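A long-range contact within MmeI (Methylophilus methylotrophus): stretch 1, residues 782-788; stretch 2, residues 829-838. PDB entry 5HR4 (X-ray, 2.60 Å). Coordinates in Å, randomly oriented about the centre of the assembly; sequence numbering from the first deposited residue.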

# COMPACT_ATOMS: atom_id res chain seq x y z
N GLU A 782 -40.25 7.27 -0.67
CA GLU A 782 -41.20 7.13 -1.76
C GLU A 782 -40.53 6.39 -2.92
O GLU A 782 -39.30 6.40 -3.04
CB GLU A 782 -41.70 8.51 -2.18
N PRO A 783 -41.31 5.72 -3.78
CA PRO A 783 -40.69 4.89 -4.82
C PRO A 783 -39.77 5.65 -5.76
O PRO A 783 -38.82 5.07 -6.29
CB PRO A 783 -41.90 4.32 -5.59
CG PRO A 783 -43.06 4.50 -4.67
CD PRO A 783 -42.78 5.73 -3.89
N LEU A 784 -40.05 6.94 -5.98
CA LEU A 784 -39.21 7.75 -6.85
C LEU A 784 -37.75 7.68 -6.42
O LEU A 784 -36.85 7.48 -7.26
CB LEU A 784 -39.71 9.19 -6.84
CG LEU A 784 -38.76 10.28 -7.34
CD1 LEU A 784 -38.59 10.20 -8.84
CD2 LEU A 784 -39.25 11.65 -6.90
N ILE A 785 -37.48 7.83 -5.12
CA ILE A 785 -36.10 7.86 -4.64
C ILE A 785 -35.43 6.51 -4.86
O ILE A 785 -34.23 6.44 -5.17
CB ILE A 785 -36.05 8.26 -3.17
N PHE A 786 -36.19 5.42 -4.72
CA PHE A 786 -35.67 4.10 -5.07
C PHE A 786 -35.28 4.03 -6.55
O PHE A 786 -34.35 3.31 -6.92
CB PHE A 786 -36.69 3.01 -4.76
CG PHE A 786 -36.30 1.67 -5.31
CD1 PHE A 786 -35.49 0.82 -4.58
CD2 PHE A 786 -36.70 1.28 -6.58
CE1 PHE A 786 -35.11 -0.41 -5.08
CE2 PHE A 786 -36.31 0.05 -7.09
CZ PHE A 786 -35.51 -0.79 -6.33
N GLY A 787 -36.01 4.74 -7.41
CA GLY A 787 -35.59 4.82 -8.79
C GLY A 787 -34.29 5.57 -8.92
O GLY A 787 -33.38 5.14 -9.63
N LEU A 788 -34.16 6.67 -8.18
CA LEU A 788 -32.99 7.52 -8.33
C LEU A 788 -31.72 6.77 -7.92
O LEU A 788 -30.72 6.78 -8.64
CB LEU A 788 -33.16 8.79 -7.51
CG LEU A 788 -32.16 9.86 -7.88
CD1 LEU A 788 -32.27 10.20 -9.36
CD2 LEU A 788 -32.40 11.09 -7.01
N GLN A 829 -42.32 13.47 -15.55
CA GLN A 829 -41.02 12.85 -15.33
C GLN A 829 -41.00 12.05 -14.04
O GLN A 829 -40.45 10.94 -13.99
CB GLN A 829 -39.93 13.92 -15.31
CG GLN A 829 -39.65 14.52 -16.66
CD GLN A 829 -38.59 15.60 -16.58
OE1 GLN A 829 -38.59 16.43 -15.66
NE2 GLN A 829 -37.67 15.60 -17.54
N SER A 830 -41.60 12.59 -12.98
CA SER A 830 -41.65 11.89 -11.70
C SER A 830 -42.43 10.59 -11.81
O SER A 830 -42.01 9.54 -11.31
CB SER A 830 -42.24 12.79 -10.62
N LYS A 831 -43.60 10.64 -12.47
CA LYS A 831 -44.41 9.43 -12.64
C LYS A 831 -43.72 8.41 -13.53
O LYS A 831 -43.89 7.20 -13.36
CB LYS A 831 -45.78 9.80 -13.21
N ALA A 832 -42.93 8.89 -14.50
CA ALA A 832 -42.18 7.98 -15.35
C ALA A 832 -41.16 7.20 -14.54
O ALA A 832 -41.08 5.97 -14.63
CB ALA A 832 -41.51 8.77 -16.48
N ILE A 833 -40.37 7.90 -13.72
CA ILE A 833 -39.37 7.24 -12.89
C ILE A 833 -40.04 6.29 -11.89
O ILE A 833 -39.54 5.19 -11.63
CB ILE A 833 -38.48 8.29 -12.20
CG1 ILE A 833 -37.70 9.07 -13.25
CG2 ILE A 833 -37.54 7.63 -11.21
CD1 ILE A 833 -36.71 10.06 -12.67
N GLU A 834 -41.18 6.69 -11.32
CA GLU A 834 -41.90 5.77 -10.44
C GLU A 834 -42.32 4.50 -11.19
O GLU A 834 -42.20 3.40 -10.65
CB GLU A 834 -43.10 6.47 -9.83
CG GLU A 834 -42.68 7.63 -8.94
CD GLU A 834 -43.84 8.48 -8.47
OE1 GLU A 834 -44.96 8.31 -9.01
OE2 GLU A 834 -43.63 9.32 -7.57
N GLU A 835 -42.78 4.64 -12.44
CA GLU A 835 -43.23 3.48 -13.20
C GLU A 835 -42.08 2.51 -13.48
O GLU A 835 -42.25 1.29 -13.37
CB GLU A 835 -43.89 3.92 -14.50
N ALA A 836 -40.91 3.03 -13.85
CA ALA A 836 -39.75 2.15 -14.01
C ALA A 836 -39.39 1.49 -12.69
O ALA A 836 -39.07 0.29 -12.65
CB ALA A 836 -38.57 2.94 -14.56
N ALA A 837 -39.44 2.26 -11.59
CA ALA A 837 -39.16 1.72 -10.27
C ALA A 837 -40.01 0.48 -9.98
O ALA A 837 -39.48 -0.58 -9.62
CB ALA A 837 -39.41 2.79 -9.21
N PHE A 838 -41.32 0.58 -10.19
CA PHE A 838 -42.17 -0.58 -9.97
C PHE A 838 -41.86 -1.70 -10.96
O PHE A 838 -42.00 -2.88 -10.62
CB PHE A 838 -43.65 -0.19 -10.04
CG PHE A 838 -44.15 0.52 -8.80
CD1 PHE A 838 -44.22 -0.15 -7.59
CD2 PHE A 838 -44.55 1.85 -8.85
CE1 PHE A 838 -44.67 0.49 -6.45
CE2 PHE A 838 -45.01 2.50 -7.71
CZ PHE A 838 -45.07 1.82 -6.51

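Two helices meet here at a steep angle. The axes of helix 783-788 and helix 829-838 approach to 8.0 Å, and their N-to-C directions differ by 75°, so the contact is a compact crossing. The backbones come nearest at two places: Leu 784 CA lies 4.9 Å from Glu 834 CA, and Gly 787 CA lies 5.0 Å from Ala 837 CA. At the second place the separation suits the small residues found there, a glycine facing an alanine; at the first, the longer side chains of Leu 784 and Glu 834 leave sideways.

The hollow on the first helix is at Gly 787. An ideal CB built there would point toward the second helix and fall 2.8 Å from Ile 833 CG2, a clash. With no side chain in that space, the methyl settles over the backbone, Ile 833 CG2 standing 4.2 Å from Gly 787 CA. The same methyl also meets the end of Leu 784, whose CD1 is 3.7 Å from Ile 833 CG2. Ile 833 is thus the bump of the second helix, its CA-to-CB bond directed toward the first and its CG2 touching both Gly 787 and Leu 784.

Ala 837, one turn further along, is a smaller bump that also points toward the partner. Its CB sits in a shallow recess of the first helix, 3.8 Å from Pro 783 O, 4.3 Å from Gly 787 N and 4.1 Å from Phe 786 CD2. The first two atoms are themselves joined by a helical hydrogen bond, Gly 787 N to Pro 783 O at 3.0 Å, so the methyl rests against a backbone already satisfied internally. Phe 786 meets it with the edge of its ring, the methyl lying near the ring plane; the CA-to-CB bond runs sideways, but with chi1 at 170° (t) the ring end comes nearer.

Larger groups complete the contact. Pro 783 CG lies 3.8 Å from Phe 838 CZ, an apolar contact in which Pro 783 CG lies oblique to the Phe 838 ring. Leu 784 CB lies 4.0 Å from Glu 834 CG, so the glutamate contributes the aliphatic part of its chain to the packing, while its carboxylate makes no hydrogen bond to the first stretch.

No hydrogen bond links the two stretches among the atoms modelled, although several side chains are incomplete. Each helix keeps its polar backbone groups largely to itself, as in Ala 837 N to Ile 833 O at 2.9 Å. The 406 Å² buried, summed over both sides, therefore reflects mainly van der Waals fit and the burial of apolar surface.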